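Protein PTHB1 (Homo sapiens, PDB 4YD8) serves as a subunit of the BBSome coat complex, which is thought to sort specific membrane proteins to primary cilia and is required for ciliogenesis. Local coordinates at residues E269-C274 and M284-W289; Q248-C253 and W289-F294. All coordinates share one frame; numbering follows the deposited sequence. Where two conformers were deposited one is given.

Contact 1: E269-C274 and M284-W289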
loop_
_atom_site.group_PDB
_atom_site.type_symbol
_atom_site.label_atom_id
_atom_site.label_comp_id
_atom_site.label_asym_id
_atom_site.label_seq_id
_atom_site.Cartn_x
_atom_site.Cartn_y
_atom_site.Cartn_z
ATOM N N GLU A 269 -11.189 -8.946 -10.137
ATOM C CA GLU A 269 -12.418 -8.225 -10.439
ATOM C C GLU A 269 -13.647 -8.996 -9.969
ATOM O O GLU A 269 -14.694 -8.407 -9.710
ATOM C CB GLU A 269 -12.527 -7.948 -11.948
ATOM C CG GLU A 269 -11.495 -6.962 -12.478
ATOM C CD GLU A 269 -11.685 -6.650 -13.954
ATOM O OE1 GLU A 269 -12.325 -7.455 -14.664
ATOM O OE2 GLU A 269 -11.198 -5.594 -14.406
ATOM N N ARG A 270 -13.521 -10.318 -9.868
ATOM C CA ARG A 270 -14.676 -11.169 -9.543
ATOM C C ARG A 270 -14.471 -12.046 -8.307
ATOM O O ARG A 270 -15.436 -12.529 -7.700
ATOM C CB ARG A 270 -15.018 -12.082 -10.727
ATOM C CG ARG A 270 -15.357 -11.366 -12.025
ATOM C CD ARG A 270 -15.894 -12.358 -13.063
ATOM N NE ARG A 270 -14.858 -12.918 -13.933
ATOM C CZ ARG A 270 -14.248 -12.243 -14.909
ATOM N NH1 ARG A 270 -14.560 -10.972 -15.138
ATOM N NH2 ARG A 270 -13.325 -12.836 -15.660
ATOM N N ASN A 271 -13.212 -12.285 -7.969
ATOM C CA ASN A 271 -12.875 -13.200 -6.892
ATOM C C ASN A 271 -11.749 -12.658 -6.044
ATOM O O ASN A 271 -10.966 -11.812 -6.471
ATOM C CB ASN A 271 -12.481 -14.580 -7.444
ATOM C CG ASN A 271 -13.631 -15.295 -8.124
ATOM O OD1 ASN A 271 -14.351 -16.072 -7.499
ATOM N ND2 ASN A 271 -13.798 -15.050 -9.421
ATOM N N PHE A 272 -11.672 -13.175 -4.835
ATOM C CA PHE A 272 -10.607 -12.857 -3.920
ATOM C C PHE A 272 -9.867 -14.174 -3.654
ATOM O O PHE A 272 -10.500 -15.206 -3.381
ATOM C CB PHE A 272 -11.253 -12.194 -2.684
ATOM C CG PHE A 272 -10.506 -12.329 -1.403
ATOM C CD1 PHE A 272 -9.254 -11.773 -1.250
ATOM C CD2 PHE A 272 -11.126 -12.890 -0.298
ATOM C CE1 PHE A 272 -8.592 -11.854 -0.030
ATOM C CE2 PHE A 272 -10.484 -12.966 0.915
ATOM C CZ PHE A 272 -9.212 -12.451 1.054
ATOM N N PHE A 273 -8.545 -14.149 -3.781
ATOM C CA PHE A 273 -7.722 -15.350 -3.648
ATOM C C PHE A 273 -6.709 -15.250 -2.510
ATOM O O PHE A 273 -6.082 -14.210 -2.308
ATOM C CB PHE A 273 -6.929 -15.624 -4.939
ATOM C CG PHE A 273 -7.768 -15.752 -6.181
ATOM C CD1 PHE A 273 -8.219 -14.625 -6.859
ATOM C CD2 PHE A 273 -8.051 -17.010 -6.718
ATOM C CE1 PHE A 273 -8.983 -14.749 -8.050
ATOM C CE2 PHE A 273 -8.790 -17.143 -7.903
ATOM C CZ PHE A 273 -9.271 -16.016 -8.555
ATOM N N CYS A 274 -6.509 -16.356 -1.804
ATOM C CA CYS A 274 -5.380 -16.494 -0.899
ATOM C C CYS A 274 -4.507 -17.637 -1.398
ATOM O O CYS A 274 -4.952 -18.782 -1.423
ATOM C CB CYS A 274 -5.855 -16.759 0.535
ATOM S SG CYS A 274 -4.488 -17.098 1.670
HETATM N N MSE A 284 -10.309 -19.420 -1.963
HETATM C CA MSE A 284 -10.795 -18.348 -2.815
HETATM C C MSE A 284 -12.276 -18.141 -2.561
HETATM O O MSE A 284 -12.967 -19.034 -2.063
HETATM C CB MSE A 284 -10.529 -18.662 -4.297
HETATM C CG MSE A 284 -11.432 -19.724 -4.849
HETATM SE SE MSE A 284 -11.075 -20.090 -6.752
HETATM C CE MSE A 284 -11.806 -18.451 -7.457
ATOM N N LYS A 285 -12.749 -16.947 -2.876
ATOM C CA LYS A 285 -14.099 -16.535 -2.588
ATOM C C LYS A 285 -14.641 -15.678 -3.728
ATOM O O LYS A 285 -14.023 -14.674 -4.082
ATOM C CB LYS A 285 -14.111 -15.741 -1.278
ATOM C CG LYS A 285 -15.296 -14.813 -1.094
ATOM C CD LYS A 285 -16.550 -15.587 -0.798
ATOM C CE LYS A 285 -17.565 -14.701 -0.080
ATOM N NZ LYS A 285 -18.779 -15.482 0.246
ATOM N N LYS A 286 -15.787 -16.066 -4.290
ATOM C CA LYS A 286 -16.468 -15.230 -5.267
ATOM C C LYS A 286 -17.059 -14.013 -4.574
ATOM O O LYS A 286 -17.738 -14.133 -3.566
ATOM C CB LYS A 286 -17.564 -16.012 -5.991
ATOM C CG LYS A 286 -18.457 -15.151 -6.874
ATOM C CD LYS A 286 -19.398 -15.996 -7.721
ATOM C CE LYS A 286 -20.192 -15.129 -8.695
ATOM N NZ LYS A 286 -19.288 -14.271 -9.515
ATOM N N LEU A 287 -16.791 -12.835 -5.116
ATOM C CA LEU A 287 -17.314 -11.615 -4.523
ATOM C C LEU A 287 -18.689 -11.289 -5.110
ATOM O O LEU A 287 -18.901 -11.429 -6.301
ATOM C CB LEU A 287 -16.328 -10.474 -4.747
ATOM C CG LEU A 287 -15.000 -10.687 -4.006
ATOM C CD1 LEU A 287 -14.005 -9.640 -4.428
ATOM C CD2 LEU A 287 -15.200 -10.650 -2.504
ATOM N N ASP A 288 -19.619 -10.862 -4.261
ATOM C CA ASP A 288 -20.981 -10.577 -4.696
ATOM C C ASP A 288 -21.159 -9.130 -5.163
ATOM O O ASP A 288 -22.253 -8.727 -5.558
ATOM C CB ASP A 288 -21.964 -10.885 -3.565
ATOM C CG ASP A 288 -22.096 -12.372 -3.301
ATOM O OD1 ASP A 288 -21.993 -13.159 -4.269
ATOM O OD2 ASP A 288 -22.297 -12.753 -2.128
ATOM N N TRP A 289 -20.077 -8.360 -5.103
ATOM C CA TRP A 289 -20.067 -6.945 -5.471
ATOM C C TRP A 289 -18.713 -6.642 -6.110
ATOM O O TRP A 289 -17.726 -7.275 -5.746
ATOM C CB TRP A 289 -20.313 -6.049 -4.256
#

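Contact 2: Q248-C253 and W289-F294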
loop_
_atom_site.group_PDB
_atom_site.type_symbol
_atom_site.label_atom_id
_atom_site.label_comp_id
_atom_site.label_asym_id
_atom_site.label_seq_id
_atom_site.Cartn_x
_atom_site.Cartn_y
_atom_site.Cartn_z
ATOM N N GLN A 248 -8.911 -10.404 -14.485
ATOM C CA GLN A 248 -7.909 -9.369 -14.237
ATOM C C GLN A 248 -7.764 -9.120 -12.736
ATOM O O GLN A 248 -8.749 -9.169 -11.989
ATOM C CB GLN A 248 -8.272 -8.066 -14.959
ATOM C CG GLN A 248 -8.378 -8.197 -16.477
ATOM C CD GLN A 248 -7.054 -8.562 -17.148
ATOM O OE1 GLN A 248 -5.979 -8.103 -16.745
ATOM N NE2 GLN A 248 -7.133 -9.375 -18.195
ATOM N N ALA A 249 -6.535 -8.871 -12.297
ATOM C CA ALA A 249 -6.279 -8.531 -10.892
ATOM C C ALA A 249 -6.274 -7.027 -10.650
ATOM O O ALA A 249 -5.745 -6.260 -11.454
ATOM C CB ALA A 249 -4.956 -9.126 -10.441
ATOM N N LEU A 250 -6.861 -6.618 -9.528
ATOM C CA LEU A 250 -6.816 -5.224 -9.091
ATOM C C LEU A 250 -5.594 -4.936 -8.216
ATOM O O LEU A 250 -5.000 -3.856 -8.288
ATOM C CB LEU A 250 -8.091 -4.870 -8.316
ATOM C CG LEU A 250 -9.407 -4.853 -9.097
ATOM C CD1 LEU A 250 -10.578 -4.553 -8.170
ATOM C CD2 LEU A 250 -9.345 -3.830 -10.221
ATOM N N ASP A 251 -5.232 -5.896 -7.377
ATOM C CA ASP A 251 -4.180 -5.667 -6.403
ATOM C C ASP A 251 -3.616 -6.995 -5.918
ATOM O O ASP A 251 -4.273 -8.039 -6.032
ATOM C CB ASP A 251 -4.737 -4.841 -5.216
ATOM C CG ASP A 251 -3.649 -4.134 -4.420
ATOM O OD1 ASP A 251 -2.481 -4.159 -4.861
ATOM O OD2 ASP A 251 -3.968 -3.525 -3.363
ATOM N N ILE A 252 -2.391 -6.944 -5.398
ATOM C CA ILE A 252 -1.766 -8.062 -4.695
ATOM C C ILE A 252 -1.221 -7.548 -3.375
ATOM O O ILE A 252 -0.664 -6.456 -3.321
ATOM C CB ILE A 252 -0.586 -8.682 -5.466
ATOM C CG1 ILE A 252 -1.002 -9.165 -6.836
ATOM C CG2 ILE A 252 0.042 -9.842 -4.681
ATOM C CD1 ILE A 252 0.213 -9.338 -7.741
ATOM N N CYS A 253 -1.367 -8.341 -2.324
ATOM C CA CYS A 253 -0.857 -7.984 -1.002
ATOM C C CYS A 253 -0.233 -9.228 -0.385
ATOM O O CYS A 253 -0.916 -10.239 -0.227
ATOM C CB CYS A 253 -1.991 -7.459 -0.111
ATOM S SG CYS A 253 -1.391 -6.821 1.513
ATOM N N TRP A 289 -20.077 -8.360 -5.103
ATOM C CA TRP A 289 -20.067 -6.945 -5.471
ATOM C C TRP A 289 -18.713 -6.642 -6.110
ATOM O O TRP A 289 -17.726 -7.275 -5.746
ATOM C CB TRP A 289 -20.313 -6.049 -4.256
ATOM N N SER A 290 -18.654 -5.691 -7.043
ATOM C CA SER A 290 -17.382 -5.291 -7.660
ATOM C C SER A 290 -16.465 -4.598 -6.652
ATOM O O SER A 290 -16.803 -3.533 -6.144
ATOM C CB SER A 290 -17.608 -4.354 -8.845
ATOM O OG SER A 290 -18.357 -4.992 -9.864
ATOM N N PRO A 291 -15.291 -5.180 -6.388
ATOM C CA PRO A 291 -14.403 -4.538 -5.410
ATOM C C PRO A 291 -13.673 -3.318 -5.977
ATOM O O PRO A 291 -13.475 -3.201 -7.195
ATOM C CB PRO A 291 -13.408 -5.647 -5.059
ATOM C CG PRO A 291 -13.325 -6.461 -6.369
ATOM C CD PRO A 291 -14.759 -6.468 -6.870
ATOM N N SER A 292 -13.279 -2.416 -5.084
ATOM C CA SER A 292 -12.458 -1.276 -5.463
ATOM C C SER A 292 -11.067 -1.377 -4.850
ATOM O O SER A 292 -10.104 -0.906 -5.440
ATOM C CB SER A 292 -13.121 0.029 -5.037
ATOM O OG SER A 292 -13.394 -0.005 -3.650
ATOM N N CYS A 293 -10.957 -1.984 -3.670
ATOM C CA CYS A 293 -9.660 -2.092 -3.016
ATOM C C CYS A 293 -9.720 -3.101 -1.879
ATOM O O CYS A 293 -10.805 -3.538 -1.490
ATOM C CB CYS A 293 -9.224 -0.725 -2.477
ATOM S SG CYS A 293 -10.336 -0.130 -1.166
ATOM N N PHE A 294 -8.569 -3.459 -1.316
ATOM C CA PHE A 294 -8.577 -4.430 -0.205
ATOM C C PHE A 294 -7.323 -4.341 0.648
ATOM O O PHE A 294 -6.364 -3.641 0.298
ATOM C CB PHE A 294 -8.851 -5.832 -0.815
ATOM C CG PHE A 294 -7.628 -6.639 -1.230
ATOM C CD1 PHE A 294 -6.494 -6.026 -1.776
ATOM C CD2 PHE A 294 -7.588 -8.012 -0.985
ATOM C CE1 PHE A 294 -5.365 -6.791 -2.156
ATOM C CE2 PHE A 294 -6.498 -8.786 -1.405
ATOM C CZ PHE A 294 -5.377 -8.175 -1.957
HETATM O O HOH W 1 -6.350 -2.498 -3.075
HETATM O O HOH W 2 -3.738 -3.447 -0.326
#

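Contact 1: E269-C274 and M284-W289
The ring of Phe-273 is approached obliquely by the end of Met-284, a selenomethionine, in a Met-aromatic contact within an antiparallel hairpin that forms the two outer strands of a propeller blade. In one of the two deposited conformers of this side chain, CE lies 3.3 Å from ring atom CE2, an approach that is tentative because the side chain is disordered, and SE sits 5.0 Å from the ring centroid, 58° off its normal. The two side chains run side by side in the same direction. CG of Met-284 stands between the backbone N and the carbonyl carbon (chi1 73°), while the bend at chi3 places CE beside the ring. Asn-271 lies on the same face of the sheet and crosses the selenomethionine obliquely. Its OD1 points over the neighbouring strand, 3.2 Å from CA of Lys-286, and its ND2 is hydrogen-bonded to Glu-247.

The opposite face carries Phe-272 and Lys-285; the lysine CB comes obliquely to the phenylalanine ring. Leu-287, just past the strand, sets CD1 4.1 Å from CB of Phe-272. These two apolar side chains also pack on Thr-307 and Ile-309 of strand 306-311, so this face of the hairpin is covered by the next blade, whereas Phe-273 on the other face leans on Ile-245 and Glu-247.

Between the strands, Phe-272 and Lys-285 form a hydrogen-bonded pair, flanked by the non-hydrogen-bonded pairs of Asn-271 with Lys-286 and Phe-273 with Met-284. Beyond the last bridge, the N-H of Leu-287 points almost straight at Arg-270 O, 2.9 Å from N to O with 169° at the hydrogen.

Contact 2: Q248-C253 and W289-F294
Phe-294 reaches across from strand 291-294 to the side chains of Asp-251 and Cys-253, making the aromatic part of this contact. Ring atom CE1 lies 3.7 Å from CB of Asp-251, and CZ lies 3.9 Å from CB of Cys-253; both CB atoms come to the ring obliquely. The Asp-251 carboxylate is turned 64° from the ring plane, yet its OD2 sits at the ring edge and in plane, where the slightly positive C-H rim would probably favour an anionic oxygen. CG of Asp-251 is anti to the backbone N (chi1 -159°), which places it beside ring atom CE1.

A second apolar meeting is that of Leu-250 with Pro-291: in one of the two deposited leucine conformers, CD1 stands 3.8 Å from CG of the proline ring, and the two side chains cross at a slant.

Polar links across the contact run through water. One water donates to Asp-251 OD2 at 2.6 Å and accepts from Phe-294 N at 3.0 Å; another donates both to that same OD2 and to Phe-294 O, the latter at 2.7 Å. A single carboxylate oxygen thus ties to the N and O of one residue on the facing strand. The other oxygen, OD1, takes a weak bond from the N-H of Ile-252.

No direct hydrogen bond joins the strands, whose axes approach to 8.1 Å at 22°. The two bridging waters are a feature of this pair; near-parallel innermost strands packed through side chains, with no shared ladder, are characteristic of adjacent blades in a beta-propeller, here a seven-bladed one.

How the contacts relate
From the N terminus, residues 248-253 enter the first strand of a blade; the chain then runs outward through strands 263-268, 271-275 and 281-286. Contact 1 closes the short loop between the last two, and lies nested within the longer loop that contact 2 closes when residues 289-294 begin the next blade's first strand. The two share Trp-289, and their centres are about 9 Å apart. They touch where Glu-269 N probably bonds to Gln-248 O (3.1 Å) and where Phe-272 CE1 packs on Phe-294 CE2 (4.0 Å). Contact 1 thus pairs the two outer strands of one blade, and contact 2 joins that blade to its successor nearer the propeller axis.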